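Local coordinates for conserved protein (Methanothermobacter thermautotrophicus, PDB 2WNY) that is of unknown function but, as a DUF54 protein linked to the archaeal exosome superoperon and to an RNA-binding family, probably binds RNA, at residues Lys25-Leu30 and Pro39-Ala44; Arg31-Gly36 and Asp114-Lys119; Glu70-Val75 and Leu93-Asp98. The protein carries 1 engineered substitution. All blocks are in the same frame, centred on the assembly; numbering follows the deposited sequence. Where two conformers were deposited one is given.

Contact 1: Lys25-Leu30 and Pro39-Ala44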
loop_
_atom_site.group_PDB
_atom_site.type_symbol
_atom_site.label_atom_id
_atom_site.label_comp_id
_atom_site.label_asym_id
_atom_site.label_seq_id
_atom_site.Cartn_x
_atom_site.Cartn_y
_atom_site.Cartn_z
ATOM N N LYS A 25 -12.547 -1.840 12.665
ATOM C CA LYS A 25 -12.916 -1.784 11.241
ATOM C C LYS A 25 -11.851 -1.169 10.342
ATOM O O LYS A 25 -11.722 -1.576 9.190
ATOM C CB LYS A 25 -14.226 -1.029 11.070
ATOM C CG LYS A 25 -15.374 -1.764 11.722
ATOM C CD LYS A 25 -16.711 -1.273 11.223
ATOM C CE LYS A 25 -17.269 -0.227 12.132
ATOM N NZ LYS A 25 -18.602 0.232 11.675
ATOM N N VAL A 26 -11.124 -0.151 10.834
ATOM C CA VAL A 26 -10.016 0.399 10.073
ATOM C C VAL A 26 -8.949 -0.710 9.842
ATOM O O VAL A 26 -8.413 -0.858 8.736
ATOM C CB VAL A 26 -9.426 1.654 10.744
ATOM C CG1 VAL A 26 -8.200 2.186 9.966
ATOM C CG2 VAL A 26 -10.502 2.785 10.805
ATOM N N ILE A 27 -8.658 -1.472 10.890
ATOM C CA ILE A 27 -7.680 -2.553 10.803
ATOM C C ILE A 27 -8.243 -3.665 9.924
ATOM O O ILE A 27 -7.508 -4.235 9.118
ATOM C CB ILE A 27 -7.273 -3.070 12.200
ATOM C CG1 ILE A 27 -6.290 -2.085 12.869
ATOM C CG2 ILE A 27 -6.608 -4.422 12.101
ATOM C CD1 ILE A 27 -6.192 -2.250 14.376
ATOM N N GLU A 28 -9.539 -3.967 10.053
ATOM C CA GLU A 28 -10.147 -4.926 9.103
ATOM C C GLU A 28 -9.911 -4.493 7.642
ATOM O O GLU A 28 -9.564 -5.318 6.795
ATOM C CB GLU A 28 -11.638 -5.109 9.375
ATOM C CG GLU A 28 -12.313 -6.166 8.510
ATOM C CD GLU A 28 -13.831 -6.160 8.677
ATOM O OE1 GLU A 28 -14.324 -5.615 9.684
ATOM O OE2 GLU A 28 -14.531 -6.686 7.793
ATOM N N ALA A 29 -10.115 -3.207 7.347
ATOM C CA ALA A 29 -9.836 -2.671 6.007
ATOM C C ALA A 29 -8.358 -2.856 5.603
ATOM O O ALA A 29 -8.055 -3.332 4.516
ATOM C CB ALA A 29 -10.244 -1.187 5.924
ATOM N N LEU A 30 -7.435 -2.490 6.486
ATOM C CA LEU A 30 -6.012 -2.750 6.222
ATOM C C LEU A 30 -5.730 -4.205 5.916
ATOM O O LEU A 30 -4.977 -4.505 4.988
ATOM C CB LEU A 30 -5.167 -2.329 7.424
ATOM C CG LEU A 30 -3.721 -2.812 7.464
ATOM C CD1 LEU A 30 -2.933 -2.122 6.331
ATOM C CD2 LEU A 30 -3.098 -2.473 8.808
ATOM N N PRO A 39 -0.131 -3.199 12.834
ATOM C CA PRO A 39 0.468 -1.877 12.806
ATOM C C PRO A 39 0.875 -1.380 14.178
ATOM O O PRO A 39 0.300 -1.795 15.208
ATOM C CB PRO A 39 -0.654 -0.990 12.237
ATOM C CG PRO A 39 -1.911 -1.746 12.498
ATOM C CD PRO A 39 -1.572 -3.183 12.501
ATOM N N GLU A 40 1.894 -0.534 14.191
ATOM C CA GLU A 40 2.231 0.237 15.381
ATOM C C GLU A 40 1.252 1.397 15.410
ATOM O O GLU A 40 0.761 1.821 14.359
ATOM C CB GLU A 40 3.674 0.753 15.326
ATOM C CG GLU A 40 4.602 0.013 16.264
ATOM C CD GLU A 40 5.939 -0.290 15.635
ATOM O OE1 GLU A 40 6.951 0.282 16.099
ATOM O OE2 GLU A 40 5.971 -1.093 14.671
ATOM N N ARG A 41 0.974 1.889 16.612
ATOM C CA ARG A 41 0.043 2.984 16.803
ATOM C C ARG A 41 0.819 4.231 17.171
ATOM O O ARG A 41 1.794 4.163 17.924
ATOM C CB ARG A 41 -0.919 2.670 17.947
ATOM C CG ARG A 41 -1.521 1.295 17.883
ATOM C CD ARG A 41 -2.613 1.111 18.922
ATOM N NE ARG A 41 -3.670 0.300 18.340
ATOM C CZ ARG A 41 -3.470 -0.915 17.837
ATOM N NH1 ARG A 41 -2.259 -1.453 17.866
ATOM N NH2 ARG A 41 -4.477 -1.590 17.312
ATOM N N GLU A 42 0.389 5.375 16.658
ATOM C CA GLU A 42 0.949 6.629 17.145
ATOM C C GLU A 42 -0.090 7.719 17.015
ATOM O O GLU A 42 -0.827 7.762 16.025
ATOM C CB GLU A 42 2.286 6.963 16.448
ATOM C CG GLU A 42 2.233 8.062 15.391
ATOM C CD GLU A 42 3.537 8.206 14.624
ATOM O OE1 GLU A 42 3.505 8.124 13.373
ATOM O OE2 GLU A 42 4.589 8.400 15.268
ATOM N N SER A 43 -0.140 8.602 18.008
ATOM C CA SER A 43 -1.072 9.708 17.994
ATOM C C SER A 43 -0.518 10.795 17.067
ATOM O O SER A 43 0.687 11.052 17.068
ATOM C CB SER A 43 -1.269 10.230 19.421
ATOM O OG SER A 43 -2.067 11.391 19.440
ATOM N N ALA A 44 -1.390 11.402 16.260
ATOM C CA ALA A 44 -0.983 12.474 15.339
ATOM C C ALA A 44 -2.171 13.376 15.062
ATOM O O ALA A 44 -3.213 13.250 15.704
ATOM C CB ALA A 44 -0.408 11.907 14.021
#

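Contact 2: Arg31-Gly36 and Asp114-Lys119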
loop_
_atom_site.group_PDB
_atom_site.type_symbol
_atom_site.label_atom_id
_atom_site.label_comp_id
_atom_site.label_asym_id
_atom_site.label_seq_id
_atom_site.Cartn_x
_atom_site.Cartn_y
_atom_site.Cartn_z
ATOM N N ARG A 31 -6.335 -5.106 6.686
ATOM C CA ARG A 31 -6.128 -6.557 6.477
ATOM C C ARG A 31 -6.807 -7.121 5.240
ATOM O O ARG A 31 -6.623 -8.295 4.909
ATOM C CB ARG A 31 -6.528 -7.338 7.730
ATOM C CG ARG A 31 -5.496 -7.127 8.826
ATOM C CD ARG A 31 -5.850 -7.808 10.113
ATOM N NE ARG A 31 -4.825 -7.468 11.100
ATOM C CZ ARG A 31 -4.975 -7.562 12.415
ATOM N NH1 ARG A 31 -6.114 -7.999 12.935
ATOM N NH2 ARG A 31 -3.968 -7.208 13.210
ATOM N N ASN A 32 -7.589 -6.293 4.550
ATOM C CA ASN A 32 -8.038 -6.671 3.212
ATOM C C ASN A 32 -7.002 -6.271 2.166
ATOM O O ASN A 32 -7.145 -6.549 0.991
ATOM C CB ASN A 32 -9.396 -6.057 2.905
ATOM C CG ASN A 32 -10.523 -6.792 3.593
ATOM O OD1 ASN A 32 -10.400 -7.973 3.886
ATOM N ND2 ASN A 32 -11.610 -6.094 3.877
ATOM N N VAL A 33 -5.962 -5.575 2.609
ATOM C CA VAL A 33 -4.895 -5.177 1.712
ATOM C C VAL A 33 -3.660 -5.962 2.138
ATOM O O VAL A 33 -2.983 -6.567 1.309
ATOM C CB VAL A 33 -4.627 -3.647 1.778
ATOM C CG1 VAL A 33 -3.422 -3.254 0.911
ATOM C CG2 VAL A 33 -5.875 -2.838 1.356
ATOM N N ILE A 34 -3.376 -6.001 3.438
ATOM C CA ILE A 34 -2.271 -6.847 3.905
ATOM C C ILE A 34 -2.778 -7.727 5.032
ATOM O O ILE A 34 -2.802 -7.292 6.182
ATOM C CB ILE A 34 -1.084 -5.986 4.405
ATOM C CG1 ILE A 34 -0.568 -5.057 3.299
ATOM C CG2 ILE A 34 0.030 -6.861 4.958
ATOM C CD1 ILE A 34 0.444 -4.002 3.775
ATOM N N PRO A 35 -3.215 -8.965 4.719
ATOM C CA PRO A 35 -3.677 -9.811 5.811
ATOM C C PRO A 35 -2.579 -10.005 6.846
ATOM O O PRO A 35 -1.419 -10.121 6.498
ATOM C CB PRO A 35 -3.983 -11.148 5.108
ATOM C CG PRO A 35 -4.436 -10.694 3.719
ATOM C CD PRO A 35 -3.375 -9.639 3.415
ATOM N N GLY A 36 -2.960 -10.014 8.111
ATOM C CA GLY A 36 -2.012 -10.221 9.190
ATOM C C GLY A 36 -1.217 -8.991 9.574
ATOM O O GLY A 36 -0.401 -9.055 10.494
ATOM N N ASP A 114 -8.929 10.063 2.279
ATOM C CA ASP A 114 -8.669 9.099 3.336
ATOM C C ASP A 114 -8.312 7.764 2.724
ATOM O O ASP A 114 -9.179 7.021 2.176
ATOM C CB ASP A 114 -9.876 8.974 4.258
ATOM C CG ASP A 114 -9.504 8.477 5.642
ATOM O OD1 ASP A 114 -8.301 8.498 6.016
ATOM O OD2 ASP A 114 -10.438 8.079 6.360
ATOM N N ALA A 115 -7.023 7.457 2.802
ATOM C CA ALA A 115 -6.536 6.280 2.122
ATOM C C ALA A 115 -5.640 5.405 2.979
ATOM O O ALA A 115 -5.145 5.821 4.035
ATOM C CB ALA A 115 -5.817 6.680 0.827
ATOM N N ILE A 116 -5.464 4.183 2.506
ATOM C CA ILE A 116 -4.424 3.304 2.982
ATOM C C ILE A 116 -3.207 3.600 2.100
ATOM O O ILE A 116 -3.251 3.377 0.889
ATOM C CB ILE A 116 -4.851 1.837 2.851
ATOM C CG1 ILE A 116 -6.196 1.627 3.576
ATOM C CG2 ILE A 116 -3.753 0.910 3.421
ATOM C CD1 ILE A 116 -6.617 0.185 3.723
ATOM N N HIS A 117 -2.142 4.145 2.690
ATOM C CA HIS A 117 -0.998 4.556 1.878
ATOM C C HIS A 117 0.010 3.415 1.902
ATOM O O HIS A 117 0.448 3.006 2.979
ATOM C CB HIS A 117 -0.317 5.811 2.438
ATOM C CG HIS A 117 -1.162 7.053 2.408
ATOM N ND1 HIS A 117 -2.302 7.206 3.172
ATOM C CD2 HIS A 117 -0.991 8.230 1.754
ATOM C CE1 HIS A 117 -2.822 8.403 2.955
ATOM N NE2 HIS A 117 -2.046 9.043 2.099
ATOM N N LEU A 118 0.383 2.922 0.731
ATOM C CA LEU A 118 1.469 1.943 0.629
ATOM C C LEU A 118 2.696 2.540 -0.055
ATOM O O LEU A 118 2.592 3.214 -1.102
ATOM C CB LEU A 118 1.000 0.706 -0.122
ATOM C CG LEU A 118 -0.365 0.149 0.295
ATOM C CD1 LEU A 118 -0.816 -0.897 -0.706
ATOM C CD2 LEU A 118 -0.321 -0.429 1.688
ATOM N N LYS A 119 3.849 2.350 0.568
ATOM C CA LYS A 119 5.119 2.660 -0.078
ATOM C C LYS A 119 5.761 1.308 -0.361
ATOM O O LYS A 119 6.258 0.629 0.551
ATOM C CB LYS A 119 6.001 3.530 0.815
ATOM C CG LYS A 119 7.363 3.867 0.205
ATOM C CD LYS A 119 8.186 4.794 1.093
ATOM C CE LYS A 119 9.064 4.029 2.090
ATOM N NZ LYS A 119 10.062 3.133 1.423
#

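Contact 3: Glu70-Val75 and Leu93-Asp98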
loop_
_atom_site.group_PDB
_atom_site.type_symbol
_atom_site.label_atom_id
_atom_site.label_comp_id
_atom_site.label_asym_id
_atom_site.label_seq_id
_atom_site.Cartn_x
_atom_site.Cartn_y
_atom_site.Cartn_z
ATOM N N GLU A 70 0.494 -11.536 -5.189
ATOM C CA GLU A 70 -0.550 -12.345 -5.820
ATOM C C GLU A 70 -1.821 -11.500 -6.043
ATOM O O GLU A 70 -2.362 -11.458 -7.140
ATOM C CB GLU A 70 -0.902 -13.527 -4.925
ATOM C CG GLU A 70 -0.029 -14.743 -5.061
ATOM C CD GLU A 70 -0.785 -15.998 -4.644
ATOM O OE1 GLU A 70 -1.468 -15.965 -3.590
ATOM O OE2 GLU A 70 -0.712 -17.010 -5.377
ATOM N N LYS A 71 -2.282 -10.816 -4.998
ATOM C CA LYS A 71 -3.496 -10.008 -5.095
ATOM C C LYS A 71 -3.247 -8.746 -5.935
ATOM O O LYS A 71 -4.075 -8.360 -6.769
ATOM C CB LYS A 71 -3.989 -9.638 -3.694
ATOM C CG LYS A 71 -5.127 -8.620 -3.641
ATOM C CD LYS A 71 -6.452 -9.211 -4.067
ATOM C CE LYS A 71 -7.600 -8.304 -3.645
ATOM N NZ LYS A 71 -8.861 -9.083 -3.595
ATOM N N PHE A 72 -2.093 -8.121 -5.720
ATOM C CA PHE A 72 -1.694 -6.946 -6.499
ATOM C C PHE A 72 -1.719 -7.259 -7.997
ATOM O O PHE A 72 -2.247 -6.473 -8.808
ATOM C CB PHE A 72 -0.304 -6.474 -6.037
ATOM C CG PHE A 72 0.284 -5.354 -6.863
ATOM C CD1 PHE A 72 0.135 -4.032 -6.470
ATOM C CD2 PHE A 72 1.020 -5.630 -8.011
ATOM C CE1 PHE A 72 0.691 -2.988 -7.224
ATOM C CE2 PHE A 72 1.574 -4.596 -8.772
ATOM C CZ PHE A 72 1.415 -3.279 -8.370
ATOM N N THR A 73 -1.162 -8.417 -8.360
ATOM C CA THR A 73 -1.168 -8.880 -9.763
ATOM C C THR A 73 -2.582 -9.084 -10.332
ATOM O O THR A 73 -2.845 -8.692 -11.473
ATOM C CB THR A 73 -0.304 -10.160 -9.954
ATOM O OG1 THR A 73 1.016 -9.907 -9.468
ATOM C CG2 THR A 73 -0.213 -10.564 -11.426
ATOM N N GLU A 74 -3.481 -9.695 -9.559
ATOM C CA GLU A 74 -4.866 -9.904 -10.027
ATOM C C GLU A 74 -5.553 -8.549 -10.242
ATOM O O GLU A 74 -6.197 -8.314 -11.266
ATOM C CB GLU A 74 -5.691 -10.720 -9.024
ATOM C CG GLU A 74 -5.124 -12.079 -8.663
ATOM C CD GLU A 74 -5.735 -12.659 -7.389
ATOM O OE1 GLU A 74 -6.496 -11.951 -6.683
ATOM O OE2 GLU A 74 -5.447 -13.840 -7.093
ATOM N N VAL A 75 -5.387 -7.661 -9.270
ATOM C CA VAL A 75 -6.016 -6.340 -9.302
ATOM C C VAL A 75 -5.517 -5.516 -10.503
ATOM O O VAL A 75 -6.318 -4.975 -11.255
ATOM C CB VAL A 75 -5.797 -5.577 -7.954
ATOM C CG1 VAL A 75 -6.251 -4.117 -8.044
ATOM C CG2 VAL A 75 -6.531 -6.291 -6.809
ATOM N N LEU A 93 7.149 2.317 -5.406
ATOM C CA LEU A 93 5.824 2.528 -5.967
ATOM C C LEU A 93 4.922 2.995 -4.839
ATOM O O LEU A 93 4.728 2.268 -3.850
ATOM C CB LEU A 93 5.264 1.233 -6.575
ATOM C CG LEU A 93 3.764 1.174 -6.920
ATOM C CD1 LEU A 93 3.362 2.257 -7.941
ATOM C CD2 LEU A 93 3.384 -0.201 -7.448
ATOM N N PHE A 94 4.361 4.195 -4.992
ATOM C CA PHE A 94 3.442 4.730 -3.987
ATOM C C PHE A 94 2.016 4.541 -4.443
ATOM O O PHE A 94 1.598 5.079 -5.483
ATOM C CB PHE A 94 3.693 6.206 -3.757
ATOM C CG PHE A 94 4.965 6.496 -3.038
ATOM C CD1 PHE A 94 4.969 6.696 -1.659
ATOM C CD2 PHE A 94 6.166 6.588 -3.733
ATOM C CE1 PHE A 94 6.159 6.982 -0.985
ATOM C CE2 PHE A 94 7.361 6.881 -3.063
ATOM C CZ PHE A 94 7.355 7.082 -1.695
ATOM N N LEU A 95 1.273 3.778 -3.654
ATOM C CA LEU A 95 -0.082 3.395 -4.007
ATOM C C LEU A 95 -1.006 3.685 -2.839
ATOM O O LEU A 95 -0.777 3.217 -1.717
ATOM C CB LEU A 95 -0.118 1.905 -4.360
ATOM C CG LEU A 95 -1.481 1.331 -4.730
ATOM C CD1 LEU A 95 -2.070 2.055 -5.957
ATOM C CD2 LEU A 95 -1.351 -0.170 -4.967
ATOM N N ARG A 96 -2.039 4.473 -3.116
ATOM C CA ARG A 96 -3.069 4.786 -2.132
ATOM C C ARG A 96 -4.360 4.088 -2.524
ATOM O O ARG A 96 -4.806 4.185 -3.674
ATOM C CB ARG A 96 -3.330 6.284 -2.092
ATOM C CG ARG A 96 -2.123 7.141 -1.879
ATOM C CD ARG A 96 -2.511 8.591 -1.727
ATOM N NE ARG A 96 -1.318 9.426 -1.639
ATOM C CZ ARG A 96 -1.311 10.699 -1.259
ATOM N NH1 ARG A 96 -2.441 11.309 -0.933
ATOM N NH2 ARG A 96 -0.166 11.366 -1.210
ATOM N N LEU A 97 -4.981 3.430 -1.554
ATOM C CA LEU A 97 -6.221 2.699 -1.802
ATOM C C LEU A 97 -7.311 3.240 -0.892
ATOM O O LEU A 97 -7.045 3.587 0.284
ATOM C CB LEU A 97 -6.011 1.198 -1.565
ATOM C CG LEU A 97 -4.991 0.437 -2.445
ATOM C CD1 LEU A 97 -4.653 -0.936 -1.846
ATOM C CD2 LEU A 97 -5.471 0.279 -3.888
ATOM N N ASP A 98 -8.519 3.332 -1.444
ATOM C CA ASP A 98 -9.670 3.826 -0.701
ATOM C C ASP A 98 -9.913 2.964 0.534
ATOM O O ASP A 98 -9.995 1.744 0.444
ATOM C CB ASP A 98 -10.932 3.866 -1.572
ATOM C CG ASP A 98 -12.078 4.589 -0.885
ATOM O OD1 ASP A 98 -12.239 5.790 -1.127
ATOM O OD2 ASP A 98 -12.770 3.979 -0.048
#

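Contact 1: Lys25-Leu30 and Pro39-Ala44
R41 NH2, in one of the two conformers of this side chain, serves two neighbours: it forms a salt bridge with E23 OE2 at the start of the helix and lies 3.5 Å from I27 CD1. In that conformer the guanidinium takes its charge partner from one turn of helix 23-30 and rests against a methyl group from the next. The arginine chain bends at chi3 (143°), which turns its end back toward the helix, and the I27 and R41 side chains cross at about a right angle. Arginine suits this exposed place because its long aliphatic arm can span the gap while the charged end stays near solvent.

Farther inside, the contact is entirely apolar. With chi1 at 166°, L30 swings CG away from its own N and reaches out to P39, where L30 CD2 sits 3.9 Å from P39 CG and 4.1 Å from P39 CD. I27 CG1 approaches the same ring carbon, P39 CG, more loosely at 4.4 Å. The compact ring of P39 gives the two branched helix residues a rigid apolar surface just where the chain enters strand 40-45. Y13 and L55, from neighbouring strands, continue this patch beneath the helix. Strand 8-17, helix 23-30 and strand 40-45 follow one another with strand 51-59 lying between the two strands in the sheet, a split beta-alpha-beta arrangement.

Contact 2: Arg31-Gly36 and Asp114-Lys119
The loop that leads from helix 23-30 back to the edge strand 40-45 dips V33 and I34 onto I116 and L118 of strand 115-122, an inner strand of the antiparallel sheet. V33 does most of the work, using its two methyl groups for two different residues. V33 CG2 meets I116 CD1 at 3.9 Å, the two side chains reaching toward each other tip to tip, while V33 CG1 lies 3.9 Å from L118 CD1 and its side chain cuts slantwise across that of the leucine. This division of labour follows from chi1 of 175°, which sets CG1 anti to the backbone N and leaves CG2 beside it, so that one methyl goes to each strand residue. I34 adds a looser touch, its CD1 lying 4.2 Å from L118 CD2.

I116 and L118 are two residues apart on the strand and both point to the helix-bearing face, which is why a short loop can reach both. Beta-branched valine suits position 33 because it presents two methyl groups close to the backbone, whereas the longer arm of I34 carries CD1 to L118; all four touching residues are buried. The loop is also held by polar bonds at its flank: N32 ND2 donates to A102 O, and N32 O accepts from W107 NE1. A102, W107 and L97 pack round V33 as well, and Y13 meets both I34 and L118. The connection after helix 23-30 thus packs into the apolar layer between the helices and the antiparallel sheet, a two-layer alpha/beta arrangement.

Contact 3: Glu70-Val75 and Leu93-Asp98
In F72 a chi1 of 174° swings the side chain away from its own N and directs it from helix 62-76 toward strand 92-98, while chi2 (95°) sets the ring plane nearly at right angles to the plane of CA, CB and CG and so decides how its edge and faces are presented. From the strand, L93 and L95 share this extended first torsion, and each leucine offers its CD2 methyl to the ring. L93 CD2 makes the closer approach, 3.8 Å from F72 CZ and 3.9 Å from F72 CE1; it comes in obliquely, with the two side chains arriving from opposite directions. L95 CD2 instead lies at the edge of the ring, near its plane, 4.1 Å from F72 CE1. The far end of the phenyl is thus held by two methyls on different approaches, without any polar bond between helix and strand.

The backbones here are well apart, with the CA atoms of F72 and L95 separated by 10.8 Å; the phenylalanine side chain spans about half of that distance and the leucines meet it from the other side. Their two-residue spacing puts L93 and L95 on the same side of the strand, and all three residues are buried. Elsewhere the ring touches L83, L140 and I136 and meets that of F76 with planes at an angle, so F72 also joins helix 62-76 to the C-terminal helix 129-139. One residue back, K71 makes a cation-pi contact with W107. At the end of the strand D98 becomes the N-cap of helix 99-103, its OD2 accepting from K101 N. A helix laid over one face of an antiparallel sheet, keyed to it by large apolar residues, is the basic arrangement of a two-layer alpha/beta sandwich.

From the N terminus, strand 8-17 leads into helix 23-30, and contact 1 closes the short loop that returns the chain to edge strand 40-45. Contact 2 begins inside that loop and ends far along the chain on strand 115-122, so the two contacts cross; they also touch, through the end of the helix and I116. Contact 3 opens after contact 1 has closed and is nested within the loop of contact 2, tying helix 62-76 to strand 92-98. Strands 92-98 and 115-122 are neighbours, with L118 N 2.7 Å from L95 O in a probable hydrogen bond. Together the contacts fasten two helices and a loop to one sheet.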